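Local coordinates for protein malate dehydrogenase (Naegleria fowleri, PDB 6UM4) that probably catalyses the reversible, NAD(P)-dependent oxidation of malate to oxaloacetate, at residues M140-E144 with Y162-S166; M231-N236 with V414-L418; P242-A247 with M356-R361. One frame throughout, in Å; residues are numbered along the deposited sequence.

Interaction 1: residues M140-E144 with Y162-S166; sequences MKALE and YLTDS
The first turn of helix 140-151 lies nearly antiparallel to the end of strand 158-164: the axes of 140-144 and 162-164 approach to 9.1 Å at 166° between their N-to-C directions. M140 faces D165 (CA to CA 7.2 Å) and L143 faces L163 (CA to CA 7.3 Å), so residues three apart on the helix match residues two apart, in reverse order, on 162-166. Y162 to T164 are extended. L163, rotamer m,t, points its CA-to-CB bond at the helix and is held between three side chains: its CB lies 3.8 Å from CD2 of L143 (t,p) and 4.2 Å from CE of M140, while L163 CD1 meets E144 OE1 at 3.3 Å, where the glutamate reaches over the exposed margin. The CA-to-CB bond of T164 points away from the helix, yet its backbone C receives CE of M140 (m,m,m) at 3.5 Å. The strand ends at T164; D165, in the loop that follows, places CB 3.8 Å from M140 SD. S166 N donates to T164 OG1 (2.9 Å), an ST turn leading into helix 167-171, whose N-cap is S166, its OG accepting from D169 N. The contact is mainly apolar helix-on-strand packing at the Rossmann-type sheet's edge, within the beta-alpha-beta unit 129-134, 140-151, 158-164; L133 of the adjoining parallel strand packs against both L143 and L163.

Interaction 2: residues M231-N236 with V414-L418; sequences MITSAN and VENLL
Residues 231-235 form the last turn of helix 226-235, and N236 is the first residue to leave helical angles (phi/psi -104/18). Facing them, 414-418 passes through a 3-10 turn at 415-416, with L417 N bonded to V414 O (3.0 Å) and L418 N to E415 O (3.3 Å). The nearest CA pair is A235 and L418, 5.7 Å apart. On the helix side I232 is the main bump: its m,m side chain carries CD1 into a hollow lined by V414 CG2 (3.8 Å from I232 CD1), L417 CB (3.9 Å from it) and L418 CD2 (3.9 Å from it). The reciprocal knob is L418 (m,t), whose CA-to-CB bond points away but whose CD2 folds back to fill the dip between A235 CB (3.6 Å from L418 CD2) and M231 CE (3.8 Å from it). M231 CE also reaches V414 CG2 at 4.1 Å. Beside this apolar patch, N236 ND2 donates to L417 O (2.9 Å, 175°) and to I232 O (2.7 Å), so one amide bridges the helix end and the facing turn. M195 and A199 of helix 191-212 adjoin V414 and L417. The tail that follows helix 394-414 thus packs on helix 226-235, consistent with the two-domain lactate/malate dehydrogenase fold, in which the C-terminal region packs against the NAD-binding domain.

Interaction 3: residues P242-A247 with M356-R361; sequences PENITA and MAIPSR
A single antiparallel beta bridge, accompanied by a salt bridge, joins the edge strand of the parallel Rossmann sheet to a strand of the C-terminal domain. The axes of 245-247 and 356-359 approach to 4.9 Å, with 138° between their N-to-C directions. A247 and A357 are a hydrogen-bonded pair: A247 N donates to A357 O (3.0 Å), and A357 N donates to A247 O (3.1 Å). Their CB atoms, A247 CB and A357 CB, lie 3.6 Å apart. T246 CB rests 3.3 Å from A357 O, while T246 OG1 is hydrogen-bonded to H342 NE2. In the 3-10 turn 242-244, P242 CB meets P359 CG at 3.9 Å. E243 (chi1 m, chi2 p) turns its carboxylate to R361 (m,m,t): R361 NE donates to E243 OE2 (2.9 Å) and R361 NH2 to E243 OE1 (3.3 Å). A water donates to E243 OE2 (2.9 Å) and P359 O (2.7 Å). The bidentate pairing implies that the charges of E243 and R361 offset each other beside the strands, between the 3-10 turn and the loop after strand 353-359.

Overall arrangement
From the N terminus, interaction 1 comes first, closing a short loop of 17 residues at one outer edge of the parallel Rossmann sheet. Interaction 2 opens later, on helix 226-235, and closes only at the last modelled residues. Within its 177-residue span lies the whole of interaction 3, which opens at 242-247, which includes strand 245-247, the other outermost strand of that sheet within the chain, and closes at 356-361. Interactions 2 and 3 have centres 13 Å apart and touch where S234 and T233 pack on I245; together they tie the NAD-binding domain to the C-terminal domain. Interaction 1, its centre 27 and 29 Å from theirs, joins elements of the NAD-binding domain alone.

Interaction 1: residues M140-E144 with Y162-S166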
ATOM      1  N   MET A 140       7.238 -15.450  14.206  1.00 35.38           N
ATOM      2  CA  MET A 140       7.963 -15.890  13.018  1.00 33.56           C
ATOM      3  C   MET A 140       7.081 -16.714  12.080  1.00 36.04           C
ATOM      4  O   MET A 140       7.248 -16.635  10.857  1.00 34.62           O
ATOM      5  CB  MET A 140       9.215 -16.672  13.423  1.00 34.93           C
ATOM      6  CG  MET A 140      10.234 -15.792  14.139  1.00 36.79           C
ATOM      7  SD  MET A 140      10.632 -14.245  13.271  1.00 37.00           S
ATOM      8  CE  MET A 140      11.534 -14.956  11.898  1.00 37.54           C
ATOM      9  N   LYS A 141       6.151 -17.514  12.615  1.00 34.55           N
ATOM     10  CA  LYS A 141       5.257 -18.255  11.726  1.00 36.14           C
ATOM     11  C   LYS A 141       4.424 -17.302  10.886  1.00 33.63           C
ATOM     12  O   LYS A 141       4.289 -17.494   9.674  1.00 35.32           O
ATOM     13  CB  LYS A 141       4.351 -19.196  12.520  1.00 38.61           C
ATOM     14  N   ALA A 142       3.899 -16.234  11.501  1.00 32.28           N
ATOM     15  CA  ALA A 142       3.146 -15.242  10.744  1.00 27.81           C
ATOM     16  C   ALA A 142       4.035 -14.473   9.772  1.00 29.34           C
ATOM     17  O   ALA A 142       3.581 -14.087   8.685  1.00 26.93           O
ATOM     18  CB  ALA A 142       2.446 -14.269  11.696  1.00 30.30           C
ATOM     19  N   LEU A 143       5.297 -14.235  10.141  1.00 31.93           N
ATOM     20  CA  LEU A 143       6.190 -13.502   9.251  1.00 28.81           C
ATOM     21  C   LEU A 143       6.422 -14.253   7.946  1.00 26.45           C
ATOM     22  O   LEU A 143       6.526 -13.627   6.883  1.00 27.61           O
ATOM     23  CB  LEU A 143       7.528 -13.253   9.949  1.00 28.29           C
ATOM     24  CG  LEU A 143       8.494 -12.330   9.214  1.00 26.11           C
ATOM     25  CD1 LEU A 143       7.882 -10.935   9.032  1.00 24.79           C
ATOM     26  CD2 LEU A 143       9.801 -12.254   9.972  1.00 27.12           C
ATOM     27  N   GLU A 144       6.449 -15.587   7.991  1.00 27.56           N
ATOM     28  CA  GLU A 144       6.510 -16.365   6.754  1.00 31.76           C
ATOM     29  C   GLU A 144       5.346 -16.011   5.834  1.00 30.84           C
ATOM     30  O   GLU A 144       5.483 -16.043   4.606  1.00 29.95           O
ATOM     31  CB  GLU A 144       6.508 -17.860   7.056  1.00 34.45           C
ATOM     32  CG  GLU A 144       7.569 -18.302   8.031  1.00 39.48           C
ATOM     33  CD  GLU A 144       8.809 -18.844   7.356  1.00 51.64           C
ATOM     34  OE1 GLU A 144       9.169 -18.344   6.266  1.00 50.37           O
ATOM     35  OE2 GLU A 144       9.434 -19.764   7.933  1.00 60.71           O
ATOM     36  N   TYR A 162      14.662 -11.692   3.576  1.00 29.83           N
ATOM     37  CA  TYR A 162      15.276 -12.449   4.662  1.00 33.80           C
ATOM     38  C   TYR A 162      14.488 -12.211   5.945  1.00 33.46           C
ATOM     39  O   TYR A 162      14.145 -11.066   6.259  1.00 28.43           O
ATOM     40  CB  TYR A 162      16.744 -12.048   4.840  1.00 38.75           C
ATOM     41  CG  TYR A 162      17.441 -12.734   6.002  1.00 38.15           C
ATOM     42  CD1 TYR A 162      17.971 -14.015   5.868  1.00 37.69           C
ATOM     43  CD2 TYR A 162      17.580 -12.093   7.231  1.00 33.13           C
ATOM     44  CE1 TYR A 162      18.623 -14.644   6.943  1.00 37.23           C
ATOM     45  CE2 TYR A 162      18.212 -12.710   8.296  1.00 37.51           C
ATOM     46  CZ  TYR A 162      18.736 -13.983   8.151  1.00 43.40           C
ATOM     47  OH  TYR A 162      19.370 -14.578   9.227  1.00 52.12           O
ATOM     48  N   LEU A 163      14.185 -13.292   6.667  1.00 27.07           N
ATOM     49  CA  LEU A 163      13.365 -13.251   7.877  1.00 27.37           C
ATOM     50  C   LEU A 163      14.187 -13.639   9.095  1.00 30.37           C
ATOM     51  O   LEU A 163      14.957 -14.598   9.037  1.00 28.28           O
ATOM     52  CB  LEU A 163      12.188 -14.224   7.782  1.00 27.15           C
ATOM     53  CG  LEU A 163      11.333 -14.302   6.525  1.00 27.06           C
ATOM     54  CD1 LEU A 163      10.225 -15.294   6.779  1.00 27.63           C
ATOM     55  CD2 LEU A 163      10.776 -12.953   6.153  1.00 25.93           C
ATOM     56  N   THR A 164      13.990 -12.935  10.214  1.00 26.74           N
ATOM     57  CA  THR A 164      14.748 -13.281  11.412  1.00 27.36           C
ATOM     58  C   THR A 164      14.091 -12.692  12.649  1.00 26.90           C
ATOM     59  O   THR A 164      13.353 -11.706  12.580  1.00 27.94           O
ATOM     60  CB  THR A 164      16.212 -12.820  11.311  1.00 27.54           C
ATOM     61  OG1 THR A 164      16.898 -13.145  12.525  1.00 28.22           O
ATOM     62  CG2 THR A 164      16.321 -11.339  11.055  1.00 26.52           C
ATOM     63  N   ASP A 165      14.361 -13.319  13.793  1.00 27.68           N
ATOM     64  CA  ASP A 165      14.031 -12.716  15.078  1.00 28.42           C
ATOM     65  C   ASP A 165      15.275 -12.239  15.820  1.00 27.70           C
ATOM     66  O   ASP A 165      15.231 -12.048  17.039  1.00 27.95           O
ATOM     67  CB  ASP A 165      13.224 -13.682  15.949  1.00 33.40           C
ATOM     68  CG  ASP A 165      13.979 -14.963  16.278  1.00 41.63           C
ATOM     69  OD1 ASP A 165      15.176 -15.084  15.932  1.00 45.15           O
ATOM     70  OD2 ASP A 165      13.361 -15.859  16.897  1.00 46.94           O
ATOM     71  N   SER A 166      16.388 -12.061  15.113  1.00 29.03           N
ATOM     72  CA  SER A 166      17.654 -11.644  15.706  1.00 28.16           C
ATOM     73  C   SER A 166      18.055 -10.280  15.184  1.00 27.29           C
ATOM     74  O   SER A 166      18.304 -10.126  13.981  1.00 27.03           O
ATOM     75  CB  SER A 166      18.777 -12.620  15.386  1.00 36.65           C
ATOM     76  OG  SER A 166      20.003 -11.899  15.427  1.00 34.80           O
TER

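Interaction 2: residues M231-N236 with V414-L418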
ATOM      1  N   MET A 231      16.922   9.186  19.841  1.00 27.71           N
ATOM      2  CA  MET A 231      18.034   9.674  20.638  1.00 23.17           C
ATOM      3  C   MET A 231      18.777   8.531  21.318  1.00 23.86           C
ATOM      4  O   MET A 231      20.008   8.547  21.403  1.00 25.18           O
ATOM      5  CB  MET A 231      17.517  10.655  21.675  1.00 23.46           C
ATOM      6  CG  MET A 231      18.650  11.278  22.483  1.00 34.59           C
ATOM      7  SD  MET A 231      18.044  11.570  24.137  1.00 48.30           S
ATOM      8  CE  MET A 231      17.837   9.883  24.678  1.00 40.77           C
ATOM      9  N   ILE A 232      18.040   7.574  21.888  1.00 28.96           N
ATOM     10  CA  ILE A 232      18.678   6.416  22.510  1.00 30.38           C
ATOM     11  C   ILE A 232      19.423   5.582  21.470  1.00 24.47           C
ATOM     12  O   ILE A 232      20.514   5.057  21.733  1.00 25.18           O
ATOM     13  CB  ILE A 232      17.645   5.566  23.267  1.00 31.36           C
ATOM     14  CG1 ILE A 232      17.156   6.307  24.504  1.00 34.04           C
ATOM     15  CG2 ILE A 232      18.272   4.234  23.685  1.00 27.96           C
ATOM     16  CD1 ILE A 232      18.246   6.515  25.537  1.00 37.69           C
ATOM     17  N   THR A 233      18.818   5.393  20.299  1.00 27.28           N
ATOM     18  CA  THR A 233      19.485   4.634  19.242  1.00 28.53           C
ATOM     19  C   THR A 233      20.835   5.257  18.915  1.00 32.36           C
ATOM     20  O   THR A 233      21.863   4.571  18.878  1.00 24.86           O
ATOM     21  CB  THR A 233      18.618   4.595  17.986  1.00 22.65           C
ATOM     22  OG1 THR A 233      17.327   4.068  18.302  1.00 22.92           O
ATOM     23  CG2 THR A 233      19.277   3.724  16.920  1.00 22.79           C
ATOM     24  N   SER A 234      20.832   6.571  18.676  1.00 28.56           N
ATOM     25  CA  SER A 234      22.036   7.289  18.292  1.00 28.18           C
ATOM     26  C   SER A 234      23.068   7.281  19.407  1.00 30.50           C
ATOM     27  O   SER A 234      24.265   7.137  19.144  1.00 26.45           O
ATOM     28  CB  SER A 234      21.666   8.724  17.905  1.00 27.94           C
ATOM     29  OG  SER A 234      22.799   9.477  17.506  1.00 24.89           O
ATOM     30  N   ALA A 235      22.624   7.446  20.659  1.00 30.02           N
ATOM     31  CA  ALA A 235      23.562   7.472  21.781  1.00 29.61           C
ATOM     32  C   ALA A 235      24.317   6.164  21.905  1.00 27.66           C
ATOM     33  O   ALA A 235      25.423   6.136  22.451  1.00 28.76           O
ATOM     34  CB  ALA A 235      22.831   7.749  23.089  1.00 30.39           C
ATOM     35  N   ASN A 236      23.725   5.078  21.428  1.00 27.10           N
ATOM     36  CA  ASN A 236      24.318   3.749  21.495  1.00 30.51           C
ATOM     37  C   ASN A 236      24.870   3.308  20.152  1.00 32.95           C
ATOM     38  O   ASN A 236      25.103   2.109  19.938  1.00 27.94           O
ATOM     39  CB  ASN A 236      23.286   2.752  22.013  1.00 27.40           C
ATOM     40  CG  ASN A 236      22.941   2.992  23.468  1.00 35.68           C
ATOM     41  OD1 ASN A 236      23.664   2.552  24.365  1.00 33.53           O
ATOM     42  ND2 ASN A 236      21.866   3.739  23.712  1.00 30.86           N
ATOM     43  N   VAL A 414      14.920   8.458  30.626  1.00 33.66           N
ATOM     44  CA  VAL A 414      15.643   7.332  30.045  1.00 35.11           C
ATOM     45  C   VAL A 414      17.153   7.528  30.094  1.00 40.85           C
ATOM     46  O   VAL A 414      17.885   6.766  29.453  1.00 44.09           O
ATOM     47  CB  VAL A 414      15.190   7.053  28.603  1.00 27.08           C
ATOM     48  CG1 VAL A 414      13.704   6.793  28.571  1.00 28.40           C
ATOM     49  CG2 VAL A 414      15.569   8.211  27.657  1.00 26.39           C
ATOM     50  N   GLU A 415      17.643   8.509  30.868  1.00 32.06           N
ATOM     51  CA  GLU A 415      19.059   8.880  30.826  1.00 36.25           C
ATOM     52  C   GLU A 415      20.006   7.717  31.107  1.00 46.65           C
ATOM     53  O   GLU A 415      21.164   7.757  30.680  1.00 49.93           O
ATOM     54  CB  GLU A 415      19.330  10.003  31.821  1.00 37.82           C
ATOM     55  CG  GLU A 415      19.244   9.560  33.280  1.00 47.35           C
ATOM     56  CD  GLU A 415      19.126  10.732  34.243  1.00 57.56           C
ATOM     57  OE1 GLU A 415      19.272  11.896  33.796  1.00 57.42           O
ATOM     58  OE2 GLU A 415      18.877  10.488  35.445  1.00 62.27           O
ATOM     59  N   ASN A 416      19.550   6.682  31.811  1.00 51.05           N
ATOM     60  CA  ASN A 416      20.441   5.579  32.156  1.00 54.55           C
ATOM     61  C   ASN A 416      20.728   4.639  30.989  1.00 58.27           C
ATOM     62  O   ASN A 416      21.574   3.750  31.127  1.00 60.49           O
ATOM     63  CB  ASN A 416      19.865   4.780  33.325  1.00 55.16           C
ATOM     64  CG  ASN A 416      19.892   5.558  34.616  1.00 64.07           C
ATOM     65  OD1 ASN A 416      20.772   6.397  34.830  1.00 69.88           O
ATOM     66  ND2 ASN A 416      18.925   5.294  35.489  1.00 66.80           N
ATOM     67  N   LEU A 417      20.049   4.802  29.858  1.00 54.48           N
ATOM     68  CA  LEU A 417      20.329   4.028  28.659  1.00 54.94           C
ATOM     69  C   LEU A 417      21.233   4.786  27.691  1.00 61.12           C
ATOM     70  O   LEU A 417      21.282   4.450  26.500  1.00 62.08           O
ATOM     71  CB  LEU A 417      19.020   3.604  27.994  1.00 48.69           C
ATOM     72  CG  LEU A 417      18.291   2.673  28.972  1.00 47.80           C
ATOM     73  CD1 LEU A 417      16.944   3.223  29.449  1.00 42.52           C
ATOM     74  CD2 LEU A 417      18.156   1.285  28.393  1.00 41.09           C
ATOM     75  N   LEU A 418      21.934   5.809  28.185  1.00 62.20           N
ATOM     76  CA  LEU A 418      22.899   6.578  27.404  1.00 62.47           C
ATOM     77  C   LEU A 418      24.316   6.024  27.577  1.00 59.46           C
ATOM     78  O   LEU A 418      24.778   5.196  26.787  1.00 56.83           O
ATOM     79  CB  LEU A 418      22.855   8.059  27.814  1.00 62.84           C
ATOM     80  CG  LEU A 418      21.543   8.810  27.547  1.00 60.51           C
ATOM     81  CD1 LEU A 418      21.561  10.203  28.174  1.00 62.75           C
ATOM     82  CD2 LEU A 418      21.250   8.900  26.054  1.00 52.22           C
TER

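Interaction 3: residues P242-A247 with M356-R361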
ATOM      1  N   PRO A 242      24.984  11.265  13.895  1.00 26.03           N
ATOM      2  CA  PRO A 242      23.651  11.448  14.485  1.00 25.06           C
ATOM      3  C   PRO A 242      22.606  11.891  13.485  1.00 24.20           C
ATOM      4  O   PRO A 242      21.439  11.521  13.636  1.00 23.33           O
ATOM      5  CB  PRO A 242      23.904  12.490  15.577  1.00 25.59           C
ATOM      6  CG  PRO A 242      25.385  12.183  16.006  1.00 26.83           C
ATOM      7  CD  PRO A 242      26.057  11.891  14.696  1.00 27.14           C
ATOM      8  N   GLU A 243      22.989  12.653  12.456  1.00 24.52           N
ATOM      9  CA  GLU A 243      22.034  13.111  11.452  1.00 23.84           C
ATOM     10  C   GLU A 243      21.487  11.976  10.588  1.00 23.24           C
ATOM     11  O   GLU A 243      20.495  12.178   9.878  1.00 22.60           O
ATOM     12  CB  GLU A 243      22.680  14.171  10.560  1.00 24.55           C
ATOM     13  CG  GLU A 243      22.608  15.569  11.138  1.00 39.35           C
ATOM     14  CD  GLU A 243      23.562  15.778  12.294  1.00 45.38           C
ATOM     15  OE1 GLU A 243      24.459  14.921  12.489  1.00 47.85           O
ATOM     16  OE2 GLU A 243      23.401  16.801  13.007  1.00 44.07           O
ATOM     17  N   ASN A 244      22.144  10.818  10.578  1.00 23.57           N
ATOM     18  CA  ASN A 244      21.649   9.676   9.815  1.00 23.12           C
ATOM     19  C   ASN A 244      20.578   8.874  10.553  1.00 28.30           C
ATOM     20  O   ASN A 244      20.114   7.861  10.022  1.00 22.00           O
ATOM     21  CB  ASN A 244      22.824   8.754   9.429  1.00 23.95           C
ATOM     22  CG  ASN A 244      23.708   9.365   8.362  1.00 24.77           C
ATOM     23  OD1 ASN A 244      23.353  10.376   7.766  1.00 29.21           O
ATOM     24  ND2 ASN A 244      24.859   8.780   8.131  1.00 25.72           N
ATOM     25  N   ILE A 245      20.199   9.276  11.765  1.00 31.46           N
ATOM     26  CA  ILE A 245      19.130   8.638  12.526  1.00 21.51           C
ATOM     27  C   ILE A 245      18.084   9.695  12.838  1.00 23.67           C
ATOM     28  O   ILE A 245      18.368  10.639  13.585  1.00 21.31           O
ATOM     29  CB  ILE A 245      19.657   8.013  13.829  1.00 26.90           C
ATOM     30  CG1 ILE A 245      20.798   7.034  13.541  1.00 28.06           C
ATOM     31  CG2 ILE A 245      18.526   7.363  14.613  1.00 26.85           C
ATOM     32  CD1 ILE A 245      21.363   6.393  14.798  1.00 23.26           C
ATOM     33  N   THR A 246      16.873   9.539  12.291  1.00 21.88           N
ATOM     34  CA  THR A 246      15.815  10.503  12.558  1.00 19.88           C
ATOM     35  C   THR A 246      14.568   9.798  13.074  1.00 22.88           C
ATOM     36  O   THR A 246      14.414   8.581  12.963  1.00 27.03           O
ATOM     37  CB  THR A 246      15.471  11.316  11.309  1.00 20.45           C
ATOM     38  OG1 THR A 246      15.040  10.432  10.271  1.00 21.53           O
ATOM     39  CG2 THR A 246      16.691  12.079  10.825  1.00 21.25           C
ATOM     40  N   ALA A 247      13.658  10.591  13.624  1.00 19.16           N
ATOM     41  CA  ALA A 247      12.367  10.106  14.067  1.00 18.79           C
ATOM     42  C   ALA A 247      11.283  10.726  13.181  1.00 21.58           C
ATOM     43  O   ALA A 247      11.474  11.806  12.615  1.00 21.50           O
ATOM     44  CB  ALA A 247      12.150  10.444  15.546  1.00 19.10           C
ATOM     45  N   MET A 356      11.061  16.636   9.877  1.00 18.98           N
ATOM     46  CA  MET A 356      11.795  15.488  10.383  1.00 18.92           C
ATOM     47  C   MET A 356      12.234  15.820  11.801  1.00 21.31           C
ATOM     48  O   MET A 356      12.598  16.966  12.074  1.00 23.59           O
ATOM     49  CB  MET A 356      13.040  15.185   9.527  1.00 19.95           C
ATOM     50  CG  MET A 356      12.734  14.818   8.049  1.00 26.62           C
ATOM     51  SD  MET A 356      14.238  14.739   7.030  1.00 31.03           S
ATOM     52  CE  MET A 356      14.900  13.132   7.490  1.00 35.55           C
ATOM     53  N   ALA A 357      12.180  14.832  12.703  1.00 23.61           N
ATOM     54  CA  ALA A 357      12.753  14.949  14.046  1.00 25.86           C
ATOM     55  C   ALA A 357      14.230  14.574  13.984  1.00 27.54           C
ATOM     56  O   ALA A 357      14.569  13.408  13.750  1.00 21.43           O
ATOM     57  CB  ALA A 357      12.012  14.054  15.035  1.00 21.76           C
ATOM     58  N   ILE A 358      15.105  15.543  14.232  1.00 21.35           N
ATOM     59  CA  ILE A 358      16.528  15.385  13.931  1.00 21.19           C
ATOM     60  C   ILE A 358      17.334  15.735  15.180  1.00 27.11           C
ATOM     61  O   ILE A 358      16.820  16.394  16.100  1.00 22.04           O
ATOM     62  CB  ILE A 358      16.942  16.262  12.726  1.00 21.46           C
ATOM     63  CG1 ILE A 358      16.950  17.742  13.139  1.00 22.86           C
ATOM     64  CG2 ILE A 358      15.949  16.088  11.562  1.00 20.81           C
ATOM     65  CD1 ILE A 358      17.319  18.699  12.029  1.00 22.39           C
ATOM     66  N   PRO A 359      18.595  15.289  15.265  1.00 23.26           N
ATOM     67  CA  PRO A 359      19.429  15.711  16.401  1.00 26.77           C
ATOM     68  C   PRO A 359      19.601  17.220  16.408  1.00 25.83           C
ATOM     69  O   PRO A 359      19.977  17.831  15.401  1.00 24.12           O
ATOM     70  CB  PRO A 359      20.769  14.991  16.168  1.00 23.97           C
ATOM     71  CG  PRO A 359      20.778  14.665  14.706  1.00 23.61           C
ATOM     72  CD  PRO A 359      19.322  14.368  14.374  1.00 22.56           C
ATOM     73  N   SER A 360      19.334  17.819  17.556  1.00 25.87           N
ATOM     74  CA  SER A 360      19.524  19.255  17.689  1.00 25.14           C
ATOM     75  C   SER A 360      21.011  19.593  17.769  1.00 28.50           C
ATOM     76  O   SER A 360      21.733  19.101  18.648  1.00 31.06           O
ATOM     77  CB  SER A 360      18.798  19.765  18.925  1.00 29.72           C
ATOM     78  OG  SER A 360      19.135  21.112  19.163  1.00 25.92           O
ATOM     79  N   ARG A 361      21.473  20.418  16.832  1.00 30.14           N
ATOM     80  CA  ARG A 361      22.743  21.120  16.945  1.00 33.51           C
ATOM     81  C   ARG A 361      22.544  22.573  17.381  1.00 35.65           C
ATOM     82  O   ARG A 361      23.353  23.444  17.048  1.00 43.81           O
ATOM     83  CB  ARG A 361      23.506  21.053  15.622  1.00 38.39           C
ATOM     84  CG  ARG A 361      23.718  19.633  15.058  1.00 33.57           C
ATOM     85  CD  ARG A 361      24.686  18.813  15.925  1.00 46.60           C
ATOM     86  NE  ARG A 361      25.014  17.506  15.340  1.00 47.87           N
ATOM     87  CZ  ARG A 361      25.917  16.656  15.830  1.00 50.02           C
ATOM     88  NH1 ARG A 361      26.721  17.026  16.816  1.00 50.06           N
ATOM     89  NH2 ARG A 361      26.127  15.491  15.231  1.00 47.26           N
TER
HETATM   90  O   HOH W   1      21.067  18.592  13.100  1.00 27.36           O